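Local coordinates for soluble inorganic pyrophosphatase (Toxoplasma gondii, PDB 5WRT), which probably hydrolyses inorganic pyrophosphate to phosphate in a magnesium-dependent reaction, as a type I member of the soluble pyrophosphatase family, at residues His113-Gly118 with Gly150-Trp155; Trp100-Glu105 with His225-Arg230; Pro54-Arg59 with Thr88-Tyr93; Val124-Glu129 with Leu158-Gly163. All coordinates share one frame; numbering follows the deposited sequence.

Contact 1: His113-Gly118 with Gly150-Trp155; sequences HARGDG and GGELDW. With MG (magnesium ion), chain C.
D117 and D154 each give one oxygen to the same magnesium ion, in the aspartate cluster that marks the metal site of the type I pyrophosphatase barrel. D117 OD1 sits 2.1 Å from the magnesium and D154 OD1 2.0 Å from it. As co-ligands of one cation the two OD1 atoms are 3.6 Å apart, their carboxylate planes turned 40° from each other. D122 and waters 1, 2 and 3 bring the coordination to six. Water 1 is steered in turn by the backbone, donating to W155 O at 2.7 Å.

The second oxygens have their own partners: D117 OD2 accepts from D119 N, and D154 OD2 is salt-bridged to K156, so neither carboxylate hangs on the metal alone. In D117, chi1 79° sets CG between the backbone N and the carbonyl carbon, and from there the carboxylate points OD1 at the metal.

Behind the ligands, strands 115-125 and 152-161 run parallel, with R115 bridged to E152. L153 N donates to R115 O at a short 2.6 Å, while R115 N makes only a weak bond to G151 O. A114 CB rests on L153 CB at 3.9 Å, just beside this ladder. At the exposed side the R115 guanidinium lies over the E152 side chain, its plane 79° from that of the carboxylate. Their salt bridge is long, R115 NH2 to E152 OE2 being 3.6 Å; the closer touch is apolar, with E152 CG against one guanidinium face, 3.4 Å from R115 NH2.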
# COMPACT_ATOMS: atom_id res chain seq x y z
N HIS A 113 -1.76 20.73 -15.28
CA HIS A 113 -2.98 21.44 -15.66
C HIS A 113 -4.24 20.63 -15.36
O HIS A 113 -5.30 20.88 -15.95
CB HIS A 113 -2.95 21.85 -17.13
CG HIS A 113 -1.84 22.80 -17.47
ND1 HIS A 113 -1.71 24.04 -16.88
CD2 HIS A 113 -0.80 22.69 -18.33
CE1 HIS A 113 -0.64 24.65 -17.36
NE2 HIS A 113 -0.07 23.85 -18.24
N ALA A 114 -4.15 19.65 -14.45
CA ALA A 114 -5.28 18.81 -14.10
C ALA A 114 -6.40 19.62 -13.46
O ALA A 114 -6.18 20.69 -12.89
CB ALA A 114 -4.84 17.70 -13.15
N ARG A 115 -7.62 19.11 -13.57
CA ARG A 115 -8.79 19.80 -13.05
C ARG A 115 -9.24 19.18 -11.73
O ARG A 115 -8.78 18.11 -11.33
CB ARG A 115 -9.93 19.80 -14.06
CG ARG A 115 -10.72 18.50 -14.07
CD ARG A 115 -10.25 17.50 -15.12
NE ARG A 115 -11.09 16.30 -15.11
CZ ARG A 115 -10.94 15.26 -15.92
NH1 ARG A 115 -9.96 15.24 -16.82
NH2 ARG A 115 -11.76 14.22 -15.81
N GLY A 116 -10.17 19.86 -11.07
CA GLY A 116 -10.69 19.38 -9.80
C GLY A 116 -11.38 18.04 -9.92
O GLY A 116 -11.97 17.70 -10.95
N ASP A 117 -11.29 17.24 -8.84
CA ASP A 117 -11.90 15.91 -8.81
C ASP A 117 -13.42 15.94 -8.71
O ASP A 117 -14.06 14.90 -8.87
CB ASP A 117 -11.34 15.08 -7.63
CG ASP A 117 -11.96 15.43 -6.25
OD1 ASP A 117 -11.74 14.69 -5.27
OD2 ASP A 117 -12.76 16.40 -6.14
N GLY A 118 -14.01 17.10 -8.42
CA GLY A 118 -15.44 17.21 -8.32
C GLY A 118 -16.04 16.77 -7.00
O GLY A 118 -17.27 16.84 -6.85
N GLY A 150 -5.92 10.16 -13.49
CA GLY A 150 -6.46 10.29 -14.82
C GLY A 150 -6.88 11.70 -15.18
O GLY A 150 -8.06 11.96 -15.44
N GLY A 151 -5.92 12.63 -15.20
CA GLY A 151 -6.21 14.01 -15.53
C GLY A 151 -6.96 14.79 -14.48
O GLY A 151 -7.21 15.99 -14.69
N GLU A 152 -7.34 14.17 -13.37
CA GLU A 152 -8.01 14.86 -12.28
C GLU A 152 -7.02 15.11 -11.15
O GLU A 152 -6.30 14.19 -10.74
CB GLU A 152 -9.20 14.05 -11.75
CG GLU A 152 -10.39 13.96 -12.70
CD GLU A 152 -11.66 13.52 -11.98
OE1 GLU A 152 -11.57 12.70 -11.05
OE2 GLU A 152 -12.75 14.02 -12.35
N LEU A 153 -6.99 16.34 -10.66
CA LEU A 153 -6.20 16.67 -9.48
C LEU A 153 -6.94 16.19 -8.24
O LEU A 153 -8.05 16.66 -7.95
CB LEU A 153 -5.94 18.17 -9.42
CG LEU A 153 -5.23 18.73 -8.19
CD1 LEU A 153 -3.94 17.98 -7.91
CD2 LEU A 153 -4.96 20.22 -8.38
N ASP A 154 -6.33 15.27 -7.50
CA ASP A 154 -6.96 14.64 -6.34
C ASP A 154 -6.04 14.84 -5.14
O ASP A 154 -5.25 13.96 -4.79
CB ASP A 154 -7.25 13.16 -6.62
CG ASP A 154 -8.00 12.48 -5.49
OD1 ASP A 154 -8.55 13.19 -4.62
OD2 ASP A 154 -8.05 11.24 -5.48
N TRP A 155 -6.15 16.00 -4.50
CA TRP A 155 -5.33 16.31 -3.34
C TRP A 155 -5.60 15.32 -2.21
O TRP A 155 -6.73 14.91 -1.97
CB TRP A 155 -5.62 17.73 -2.83
CG TRP A 155 -5.11 18.84 -3.69
CD1 TRP A 155 -5.83 19.60 -4.56
CD2 TRP A 155 -3.77 19.34 -3.73
NE1 TRP A 155 -5.02 20.53 -5.15
CE2 TRP A 155 -3.75 20.39 -4.66
CE3 TRP A 155 -2.58 18.99 -3.08
CZ2 TRP A 155 -2.59 21.11 -4.96
CZ3 TRP A 155 -1.43 19.70 -3.38
CH2 TRP A 155 -1.44 20.75 -4.31
MG MG C . -10.28 13.93 -3.95
O HOH W 1 -9.05 15.72 -3.07
O HOH W 2 -11.25 12.23 -4.67
O HOH W 3 -11.98 15.00 -3.01

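Contact 2: Trp100-Glu105 with His225-Arg230; sequences WEDPRE and HEHYLR
The imidazole of H227 is laid against the loop 100-105 so that D102, W100 and E105 each meet a different part of it. D102 comes in over one face: its CB is 3.7 Å from the H227 ring centroid and 19° off the ring normal, a CH-pi contact. The plane of the D102 carboxylate is turned 83° from the ring. W100 O sits instead at the imidazole edge, and it also presses on the root of the side chain, 3.1 Å from H227 CB. E105 reaches the far end, its CD 3.7 Å from H227 CE1. H227 CB already points at the loop, and chi1 -69° sets CG anti to the carbonyl carbon, beneath D102 CB. If H227 were protonated, the nearby acids would probably stabilise the charge, since D102 OD1 is 4.1 Å from H227 ND1.

W100 also meets the next helix residue, W100 CB lying 4.2 Å from Y228 CB, and the rim of its indole, at CE3, comes 4.0 Å from H227 O. The polar ends point elsewhere: W100 NE1 bonds to G118 O and Y228 OH to H31. An inverse gamma turn centred on E101 shapes the loop between W100 and D102. The contact joins the last helix of this chain, 214-232, to the connection between barrel strands 92-95 and 115-125 of the type I pyrophosphatase fold, the domain of a longer protein.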
# COMPACT_ATOMS: atom_id res chain seq x y z
N TRP A 100 -15.41 21.81 -2.00
CA TRP A 100 -15.75 21.20 -3.28
C TRP A 100 -14.61 21.46 -4.23
O TRP A 100 -14.25 22.62 -4.47
CB TRP A 100 -17.06 21.75 -3.84
CG TRP A 100 -17.49 21.11 -5.13
CD1 TRP A 100 -17.59 19.77 -5.38
CD2 TRP A 100 -17.86 21.78 -6.34
NE1 TRP A 100 -18.00 19.57 -6.67
CE2 TRP A 100 -18.18 20.78 -7.28
CE3 TRP A 100 -17.96 23.12 -6.71
CZ2 TRP A 100 -18.59 21.09 -8.58
CZ3 TRP A 100 -18.37 23.42 -8.00
CH2 TRP A 100 -18.67 22.41 -8.92
N GLU A 101 -14.02 20.40 -4.78
CA GLU A 101 -12.93 20.56 -5.74
C GLU A 101 -13.56 20.78 -7.11
O GLU A 101 -13.67 19.88 -7.95
CB GLU A 101 -11.99 19.36 -5.71
CG GLU A 101 -11.12 19.34 -4.47
CD GLU A 101 -9.89 20.22 -4.62
OE1 GLU A 101 -8.88 19.76 -5.20
OE2 GLU A 101 -9.94 21.38 -4.16
N ASP A 102 -13.98 22.02 -7.32
CA ASP A 102 -14.66 22.47 -8.53
C ASP A 102 -13.85 22.08 -9.76
O ASP A 102 -12.71 22.56 -9.92
CB ASP A 102 -14.84 23.99 -8.48
CG ASP A 102 -15.80 24.51 -9.53
OD1 ASP A 102 -16.30 25.64 -9.37
OD2 ASP A 102 -16.07 23.79 -10.52
N PRO A 103 -14.38 21.23 -10.65
CA PRO A 103 -13.69 21.00 -11.92
C PRO A 103 -13.73 22.28 -12.74
O PRO A 103 -14.06 23.34 -12.20
CB PRO A 103 -14.51 19.87 -12.58
CG PRO A 103 -15.35 19.29 -11.47
CD PRO A 103 -15.61 20.43 -10.53
N ARG A 104 -13.39 22.22 -14.02
CA ARG A 104 -13.49 23.41 -14.86
C ARG A 104 -12.59 24.55 -14.39
O ARG A 104 -12.54 25.61 -15.02
CB ARG A 104 -14.94 23.89 -14.91
N GLU A 105 -11.89 24.36 -13.27
CA GLU A 105 -10.98 25.36 -12.75
C GLU A 105 -9.59 24.79 -12.97
O GLU A 105 -9.25 23.76 -12.38
CB GLU A 105 -11.22 25.64 -11.27
CG GLU A 105 -12.54 26.34 -10.97
CD GLU A 105 -12.41 27.86 -10.86
OE1 GLU A 105 -13.45 28.54 -10.80
OE2 GLU A 105 -11.26 28.36 -10.83
N HIS A 225 -12.82 25.51 -0.14
CA HIS A 225 -13.89 26.10 0.65
C HIS A 225 -14.61 27.19 -0.13
O HIS A 225 -15.84 27.30 -0.08
CB HIS A 225 -13.33 26.65 1.96
CG HIS A 225 -14.37 27.15 2.91
ND1 HIS A 225 -15.48 26.41 3.27
CD2 HIS A 225 -14.46 28.31 3.60
CE1 HIS A 225 -16.21 27.10 4.12
NE2 HIS A 225 -15.62 28.25 4.35
N GLU A 226 -13.85 28.00 -0.88
CA GLU A 226 -14.45 29.08 -1.65
C GLU A 226 -15.24 28.54 -2.84
O GLU A 226 -16.28 29.11 -3.21
CB GLU A 226 -13.37 30.05 -2.13
CG GLU A 226 -12.77 30.90 -1.02
N HIS A 227 -14.76 27.46 -3.46
CA HIS A 227 -15.54 26.80 -4.51
C HIS A 227 -16.91 26.39 -3.99
O HIS A 227 -17.93 26.59 -4.67
CB HIS A 227 -14.79 25.58 -5.04
CG HIS A 227 -13.56 25.90 -5.83
ND1 HIS A 227 -13.48 26.97 -6.69
CD2 HIS A 227 -12.36 25.27 -5.89
CE1 HIS A 227 -12.28 27.00 -7.25
NE2 HIS A 227 -11.59 25.98 -6.78
N TYR A 228 -16.96 25.80 -2.80
CA TYR A 228 -18.23 25.39 -2.21
C TYR A 228 -19.11 26.60 -1.93
O TYR A 228 -20.29 26.62 -2.30
CB TYR A 228 -17.99 24.59 -0.93
CG TYR A 228 -19.27 24.21 -0.22
CD1 TYR A 228 -19.97 23.06 -0.57
CD2 TYR A 228 -19.79 25.00 0.80
CE1 TYR A 228 -21.14 22.71 0.07
CE2 TYR A 228 -20.96 24.66 1.44
CZ TYR A 228 -21.63 23.51 1.07
OH TYR A 228 -22.80 23.16 1.71
N LEU A 229 -18.55 27.61 -1.27
CA LEU A 229 -19.33 28.80 -0.91
C LEU A 229 -19.87 29.51 -2.15
O LEU A 229 -20.97 30.07 -2.11
CB LEU A 229 -18.47 29.75 -0.08
CG LEU A 229 -18.12 29.27 1.33
CD1 LEU A 229 -17.27 30.29 2.06
CD2 LEU A 229 -19.39 28.95 2.11
N ARG A 230 -19.11 29.51 -3.24
CA ARG A 230 -19.59 30.14 -4.47
C ARG A 230 -20.85 29.46 -4.99
O ARG A 230 -21.70 30.12 -5.60
CB ARG A 230 -18.49 30.13 -5.53
CG ARG A 230 -18.82 30.93 -6.78
CD ARG A 230 -19.16 32.37 -6.42
NE ARG A 230 -19.70 33.12 -7.56
CZ ARG A 230 -20.97 33.07 -7.95
NH1 ARG A 230 -21.84 32.31 -7.31
NH2 ARG A 230 -21.37 33.79 -8.99

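Contact 3: Pro54-Arg59 with Thr88-Tyr93; sequences PKNTRR and TLYWNY
K55 lies along the backbone of Y90 to N92 and touches it with nearly every atom of its side chain. CB starts beside the amide of N92, 3.4 Å from N92 OD1. CG, anti to the backbone N (chi1 172°), then passes 3.5 Å from Y90 O, and the chain runs on extended past that same carbonyl, CE coming within 3.7 Å of Y90 O. A final bend (chi4 77°) carries NZ back to the oxygen, where it donates to Y90 O at 3.0 Å. Water 4 accepts a second bond from K55 NZ, and G127 O a weak third.

K55 N donates to N92 OD1 at 3.0 Å in a straight bond (164°), although it arrives from well above the amide plane; that oxygen also accepts from L131 N. P54 to T57 form a type II turn; its backbone bond T57 N to P54 O is weak and is backed by T57 OG1 on the same oxygen. The turn runs into a G1 beta bulge in which N56 and T57 both face L89. N56 N donates to L89 O at 2.7 Å, and L89 N to T57 O at 2.9 Å. T88 CG2 packs against the N56 backbone.

Beyond lies the dimer interface: T88 OG1 bonds to A86 O of the second subunit, Y90 OH to S87 of that subunit, and W91 meets its W193 edge-to-face. N56 OD1, at the edge of the Y90 ring, is buried with no partner, whereas the K55 ammonium is met by carbonyl and water oxygens, whose dipoles would probably stabilise the charge.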
# COMPACT_ATOMS: atom_id res chain seq x y z
N PRO A 54 -12.32 4.47 8.42
CA PRO A 54 -11.46 4.39 9.61
C PRO A 54 -10.12 3.76 9.29
O PRO A 54 -9.97 2.98 8.34
CB PRO A 54 -12.26 3.50 10.57
CG PRO A 54 -13.66 3.57 10.07
CD PRO A 54 -13.56 3.70 8.59
N LYS A 55 -9.13 4.11 10.11
CA LYS A 55 -7.82 3.49 10.06
C LYS A 55 -7.94 1.97 10.10
O LYS A 55 -8.69 1.42 10.91
CB LYS A 55 -6.98 3.99 11.24
CG LYS A 55 -5.65 3.30 11.46
CD LYS A 55 -5.01 3.78 12.76
CE LYS A 55 -3.50 3.63 12.75
NZ LYS A 55 -2.84 4.71 11.95
N ASN A 56 -7.22 1.31 9.19
CA ASN A 56 -7.12 -0.15 9.12
C ASN A 56 -8.41 -0.81 8.62
O ASN A 56 -8.75 -1.91 9.05
CB ASN A 56 -6.70 -0.75 10.46
CG ASN A 56 -5.22 -0.54 10.75
OD1 ASN A 56 -4.41 -0.41 9.84
ND2 ASN A 56 -4.87 -0.49 12.03
N THR A 57 -9.13 -0.15 7.71
CA THR A 57 -10.26 -0.75 7.03
C THR A 57 -10.12 -0.51 5.53
O THR A 57 -9.24 0.22 5.08
CB THR A 57 -11.61 -0.19 7.52
OG1 THR A 57 -11.73 1.18 7.15
CG2 THR A 57 -11.74 -0.33 9.03
N ARG A 58 -10.99 -1.15 4.74
CA ARG A 58 -10.88 -1.05 3.30
C ARG A 58 -12.21 -0.88 2.58
O ARG A 58 -12.21 -0.80 1.34
CB ARG A 58 -10.11 -2.26 2.71
CG ARG A 58 -10.79 -3.60 2.81
CD ARG A 58 -10.04 -4.58 1.91
NE ARG A 58 -10.54 -5.94 2.02
CZ ARG A 58 -9.79 -6.98 2.40
NH1 ARG A 58 -8.51 -6.79 2.69
NH2 ARG A 58 -10.32 -8.19 2.47
N ARG A 59 -13.34 -0.85 3.28
CA ARG A 59 -14.60 -0.58 2.62
C ARG A 59 -14.66 0.89 2.21
O ARG A 59 -14.32 1.78 2.98
CB ARG A 59 -15.78 -0.90 3.54
CG ARG A 59 -15.94 -2.37 3.88
CD ARG A 59 -17.23 -2.62 4.63
NE ARG A 59 -17.46 -4.04 4.86
CZ ARG A 59 -17.14 -4.69 5.97
NH1 ARG A 59 -16.57 -4.04 6.98
NH2 ARG A 59 -17.38 -5.99 6.08
N THR A 88 -5.99 -2.38 2.30
CA THR A 88 -6.41 -1.72 3.53
C THR A 88 -5.74 -0.35 3.66
O THR A 88 -4.54 -0.20 3.42
CB THR A 88 -6.09 -2.59 4.74
OG1 THR A 88 -6.86 -3.79 4.69
CG2 THR A 88 -6.40 -1.86 6.04
N LEU A 89 -6.54 0.65 4.03
CA LEU A 89 -6.01 1.98 4.32
C LEU A 89 -5.52 2.03 5.76
O LEU A 89 -6.26 1.67 6.68
CB LEU A 89 -7.09 3.04 4.08
CG LEU A 89 -6.66 4.49 3.88
CD1 LEU A 89 -5.39 4.59 3.05
CD2 LEU A 89 -7.78 5.26 3.22
N TYR A 90 -4.29 2.48 5.96
CA TYR A 90 -3.64 2.42 7.26
C TYR A 90 -3.80 3.70 8.07
O TYR A 90 -3.13 3.87 9.09
CB TYR A 90 -2.15 2.12 7.10
CG TYR A 90 -1.87 0.91 6.23
CD1 TYR A 90 -2.26 -0.36 6.64
CD2 TYR A 90 -1.23 1.04 5.01
CE1 TYR A 90 -2.01 -1.46 5.85
CE2 TYR A 90 -0.98 -0.06 4.21
CZ TYR A 90 -1.37 -1.31 4.64
OH TYR A 90 -1.13 -2.41 3.86
N TRP A 91 -4.68 4.61 7.64
CA TRP A 91 -4.89 5.87 8.34
C TRP A 91 -6.35 6.26 8.23
O TRP A 91 -7.04 5.89 7.28
CB TRP A 91 -4.00 6.98 7.76
CG TRP A 91 -2.56 6.59 7.65
CD1 TRP A 91 -1.58 6.76 8.59
CD2 TRP A 91 -1.93 5.94 6.53
NE1 TRP A 91 -0.39 6.26 8.13
CE2 TRP A 91 -0.57 5.75 6.87
CE3 TRP A 91 -2.38 5.50 5.29
CZ2 TRP A 91 0.33 5.14 6.00
CZ3 TRP A 91 -1.48 4.90 4.43
CH2 TRP A 91 -0.14 4.72 4.79
N ASN A 92 -6.83 6.99 9.24
CA ASN A 92 -8.17 7.56 9.17
C ASN A 92 -8.28 8.49 7.97
O ASN A 92 -7.39 9.31 7.72
CB ASN A 92 -8.50 8.31 10.46
CG ASN A 92 -8.38 7.42 11.69
OD1 ASN A 92 -9.19 6.52 11.90
ND2 ASN A 92 -7.37 7.68 12.50
N TYR A 93 -9.37 8.36 7.23
CA TYR A 93 -9.51 9.03 5.95
C TYR A 93 -10.93 9.57 5.81
O TYR A 93 -11.89 8.93 6.23
CB TYR A 93 -9.20 8.06 4.81
CG TYR A 93 -9.28 8.64 3.42
CD1 TYR A 93 -8.28 9.46 2.93
CD2 TYR A 93 -10.35 8.34 2.58
CE1 TYR A 93 -8.34 9.99 1.65
CE2 TYR A 93 -10.43 8.86 1.30
CZ TYR A 93 -9.42 9.69 0.84
OH TYR A 93 -9.49 10.21 -0.43
O HOH W 4 -4.25 7.32 11.31

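Contact 4: Val124-Glu129 with Leu158-Gly163; sequences VEIGSE and LAIREG
V124 pairs with L158 and E125 with A159 in parallel register, A159 N donating to V124 O at 2.9 Å and I126 N to A159 O at 3.1 Å. Once the ladder ends, a side chain carries it on. E125 bends at CG (chi2 -81°), bringing its CD round to the backbone of R161, and OE2 takes the place of the next strand carbonyl by accepting from R161 N at 2.8 Å. That N-H comes in on the anti side, 30° out of the carboxylate plane. G127 N reaches the same oxygen, E125 OE2, also at 2.8 Å but from the opposite face of the plane, so two backbone donors grip one buried carboxylate oxygen. The other, OE1, is bonded by N92 ND2 and by water 5, which donates to E125 OE1 at 2.7 Å and to E129 O.

These strands, 115-125 and 152-161, are the parallel pair in the otherwise antiparallel mixed barrel sheet of the type I pyrophosphatase fold. On one of its faces V124 CB touches L158 CD2 at 4.2 Å, beneath helix 183-193, whose I187 packs on both residues. I126 and I160 cross at about a right angle, I126 CG1 meeting I160 CD1 at 4.1 Å, and L142 lies against both.

Nearer the surface, E129 CD lies over one face of the R161 guanidinium, toward its rim, the carboxylate and guanidinium planes 18° apart. E129 OE2 is 4.0 Å from R161 NH2 and sits over the flat group, so the attraction is between charges and not a hydrogen bond.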
# COMPACT_ATOMS: atom_id res chain seq x y z
N VAL A 124 -6.23 12.95 4.99
CA VAL A 124 -5.71 11.78 5.69
C VAL A 124 -5.28 12.23 7.08
O VAL A 124 -4.47 13.16 7.22
CB VAL A 124 -4.54 11.14 4.93
CG1 VAL A 124 -4.16 9.82 5.57
CG2 VAL A 124 -4.90 10.94 3.47
N GLU A 125 -5.81 11.57 8.11
CA GLU A 125 -5.45 11.85 9.49
C GLU A 125 -4.47 10.78 9.95
O GLU A 125 -4.75 9.58 9.84
CB GLU A 125 -6.68 11.88 10.39
CG GLU A 125 -6.48 12.59 11.72
CD GLU A 125 -5.80 11.72 12.76
OE1 GLU A 125 -6.18 10.54 12.88
OE2 GLU A 125 -4.89 12.22 13.46
N ILE A 126 -3.32 11.21 10.48
CA ILE A 126 -2.19 10.31 10.70
C ILE A 126 -2.06 9.88 12.15
O ILE A 126 -1.08 9.23 12.52
CB ILE A 126 -0.89 10.96 10.20
CG1 ILE A 126 -0.52 12.16 11.06
CG2 ILE A 126 -1.03 11.38 8.74
CD1 ILE A 126 0.84 12.74 10.75
N GLY A 127 -3.04 10.22 12.99
CA GLY A 127 -2.98 9.86 14.39
C GLY A 127 -3.07 8.36 14.62
O GLY A 127 -3.42 7.58 13.74
N SER A 128 -2.73 7.96 15.85
CA SER A 128 -2.66 6.55 16.19
C SER A 128 -4.03 5.93 16.43
O SER A 128 -4.23 4.75 16.13
CB SER A 128 -1.77 6.35 17.42
OG SER A 128 -1.54 4.98 17.66
N GLU A 129 -4.98 6.70 16.96
CA GLU A 129 -6.27 6.16 17.37
C GLU A 129 -7.19 5.95 16.18
O GLU A 129 -7.26 6.79 15.27
CB GLU A 129 -6.91 7.10 18.40
CG GLU A 129 -8.43 7.06 18.44
CD GLU A 129 -8.98 7.55 19.77
OE1 GLU A 129 -10.12 8.07 19.79
OE2 GLU A 129 -8.26 7.44 20.79
N LEU A 158 -2.78 16.06 4.43
CA LEU A 158 -2.34 15.35 5.62
C LEU A 158 -2.60 16.21 6.85
O LEU A 158 -2.30 17.41 6.84
CB LEU A 158 -0.86 14.97 5.53
CG LEU A 158 -0.35 14.50 4.17
CD1 LEU A 158 1.16 14.37 4.18
CD2 LEU A 158 -1.00 13.18 3.77
N ALA A 159 -3.14 15.60 7.90
CA ALA A 159 -3.54 16.35 9.07
C ALA A 159 -3.35 15.49 10.31
O ALA A 159 -3.19 14.27 10.23
CB ALA A 159 -5.00 16.82 8.96
N ILE A 160 -3.37 16.15 11.47
CA ILE A 160 -3.23 15.47 12.76
C ILE A 160 -4.40 15.88 13.65
O ILE A 160 -4.74 17.06 13.74
CB ILE A 160 -1.88 15.77 13.43
CG1 ILE A 160 -1.80 15.08 14.79
CG2 ILE A 160 -1.65 17.27 13.57
CD1 ILE A 160 -1.66 13.57 14.70
N ARG A 161 -5.01 14.89 14.29
CA ARG A 161 -6.16 15.10 15.15
C ARG A 161 -5.77 15.86 16.41
O ARG A 161 -4.77 15.53 17.06
CB ARG A 161 -6.77 13.74 15.50
CG ARG A 161 -7.97 13.76 16.40
CD ARG A 161 -8.45 12.33 16.64
NE ARG A 161 -7.50 11.56 17.45
CZ ARG A 161 -7.47 11.58 18.77
NH1 ARG A 161 -8.34 12.31 19.45
NH2 ARG A 161 -6.57 10.85 19.43
N GLU A 162 -6.55 16.89 16.76
CA GLU A 162 -6.35 17.54 18.05
C GLU A 162 -6.70 16.55 19.16
O GLU A 162 -7.76 15.92 19.14
CB GLU A 162 -7.20 18.80 18.17
CG GLU A 162 -7.17 19.41 19.58
CD GLU A 162 -8.06 20.63 19.72
OE1 GLU A 162 -7.53 21.71 20.06
OE2 GLU A 162 -9.28 20.52 19.50
N GLY A 163 -5.80 16.42 20.13
CA GLY A 163 -5.91 15.42 21.16
C GLY A 163 -4.98 14.24 20.98
O GLY A 163 -4.73 13.51 21.95
O HOH W 5 -6.10 9.42 15.39
O HOH W 6 -5.13 9.78 17.78

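Overall arrangement
Contacts 1 and 4 use the same two parallel strands, 115-125 and 152-161, at ends whose centres lie 25 Å apart on opposite sides of the chain's centre. The magnesium ligand D122 sits on the first of these strands between them. Contact 2 backs contact 1 directly, with G118 O 2.8 Å from W100 NE1 and G118 N 2.8 Å from E101 O, linking the chain's last helix to the loop that carries D117. At the other end contacts 3 and 4 touch: E125 N is 2.8 Å from N92 O, joining strands 92-95 and 115-125, with the turn 54-57 and the dimer interface lying beyond. Contacts 2 and 3 are farthest apart, their centres 27 Å from each other.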